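Local coordinates for thioesterase PA1618 (Pseudomonas aeruginosa, PDB 4QD8) that hydrolyses thioesters as a hotdog-fold enzyme of the PaaI family, probably acting on acyl-CoA substrates such as 1,4-dihydroxy-2-naphthoyl-CoA, at the interface of chains A and B. Residues are numbered along the deposited sequence; one frame, centred on the assembly and turned at random. Chains: chain A/B, Thioesterase PA1618.

The interface of chains A and B. Residues chain A 24-25, 45-47; chain B 21, 24-25.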
# COMPACT_ATOMS: atom_id res chain seq x y z
N LEU A 24 -21.24 14.32 -7.84
CA LEU A 24 -21.64 14.68 -6.49
C LEU A 24 -20.56 15.51 -5.78
O LEU A 24 -20.87 16.49 -5.10
CB LEU A 24 -21.97 13.42 -5.68
CG LEU A 24 -22.68 13.65 -4.34
CD1 LEU A 24 -24.03 14.29 -4.59
CD2 LEU A 24 -22.87 12.36 -3.57
N LEU A 25 -19.29 15.14 -5.95
CA LEU A 25 -18.21 15.83 -5.25
C LEU A 25 -17.60 17.01 -6.00
O LEU A 25 -16.69 17.65 -5.50
CB LEU A 25 -17.10 14.84 -4.87
CG LEU A 25 -17.52 13.62 -4.04
CD1 LEU A 25 -16.28 12.81 -3.70
CD2 LEU A 25 -18.27 14.06 -2.79
N SER A 45 -17.79 21.32 2.29
CA SER A 45 -18.63 20.41 3.06
C SER A 45 -18.90 19.07 2.36
O SER A 45 -19.18 18.07 3.01
CB SER A 45 -19.96 21.08 3.45
OG SER A 45 -20.65 21.51 2.30
N ARG A 46 -18.79 19.06 1.03
CA ARG A 46 -19.03 17.82 0.29
C ARG A 46 -17.89 16.82 0.49
O ARG A 46 -18.09 15.62 0.37
CB ARG A 46 -19.18 18.12 -1.20
CG ARG A 46 -20.47 18.84 -1.57
CD ARG A 46 -20.39 19.35 -3.00
NE ARG A 46 -19.49 20.49 -3.13
CZ ARG A 46 -19.21 21.11 -4.27
NH1 ARG A 46 -19.76 20.70 -5.41
NH2 ARG A 46 -18.38 22.15 -4.28
N THR A 47 -16.70 17.33 0.79
CA THR A 47 -15.48 16.51 0.79
C THR A 47 -14.75 16.59 2.14
O THR A 47 -13.75 15.91 2.34
CB THR A 47 -14.51 16.94 -0.33
OG1 THR A 47 -14.24 18.33 -0.21
CG2 THR A 47 -15.11 16.67 -1.73
N ILE B 21 -18.51 14.64 4.22
CA ILE B 21 -18.76 13.69 3.14
C ILE B 21 -19.54 12.46 3.60
O ILE B 21 -20.33 11.88 2.83
CB ILE B 21 -17.44 13.29 2.43
CG1 ILE B 21 -17.72 12.51 1.13
CG2 ILE B 21 -16.52 12.54 3.38
CD1 ILE B 21 -16.47 12.29 0.29
N LEU B 24 -23.11 13.13 3.27
CA LEU B 24 -23.41 13.20 1.85
C LEU B 24 -23.58 11.80 1.23
O LEU B 24 -24.48 11.58 0.43
CB LEU B 24 -22.32 13.99 1.11
CG LEU B 24 -22.64 14.40 -0.33
CD1 LEU B 24 -23.83 15.33 -0.34
CD2 LEU B 24 -21.45 15.07 -0.99
N LEU B 25 -22.72 10.86 1.62
CA LEU B 25 -22.76 9.52 1.03
C LEU B 25 -23.65 8.52 1.75
O LEU B 25 -23.76 7.38 1.33
CB LEU B 25 -21.34 8.95 0.91
CG LEU B 25 -20.32 9.80 0.15
CD1 LEU B 25 -19.01 9.03 0.06
CD2 LEU B 25 -20.85 10.15 -1.24
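A:Leu24 and B:Leu24 meet tip to tip where the short helices 21-25 of two identical subunits face each other, A:Leu24 CG lying 3.8 Å from B:Leu24 CD2. In both copies CG stands anti to the backbone N (chi1 -168°), which directs the branched end at the other chain. The pairing with the next leucine is reciprocal: A:Leu24 CD2 packs 3.8 Å from B:Leu25 CD2, and A:Leu25 CD2 lies equally near B:Leu24 CD2, the side chains crossing obliquely in each pair. A:Leu25 also crosses B:Ile21 at about a right angle, with both of its methyls near the delta methyl of the isoleucine; A:Leu25 CD2 is 4.0 Å from B:Ile21 CD1.

Beside the leucines, the loop 45-47 of chain A contributes chiefly through A:Arg46. The aliphatic base of A:Arg46 runs alongside B:Leu24, its CB 3.8 Å from B:Leu24 CD2. That methyl touches both A:Leu25 CD2 and the arginine stem, and B:Leu24 buries more surface than the other residues here. The carbonyl oxygen of A:Arg46 lies against the B:Ile21 side chain, 3.7 Å from B:Ile21 CD1.

The patch is mainly apolar and has a twin with the chains exchanged. It probably helps hold two hotdog subunits together in the four-copy assembly, though the structure alone does not show that this pairing is biological. It joins helix 21-25 of one subunit to the same helix and the loop between strand 36-42 and helix 56-72 of the other.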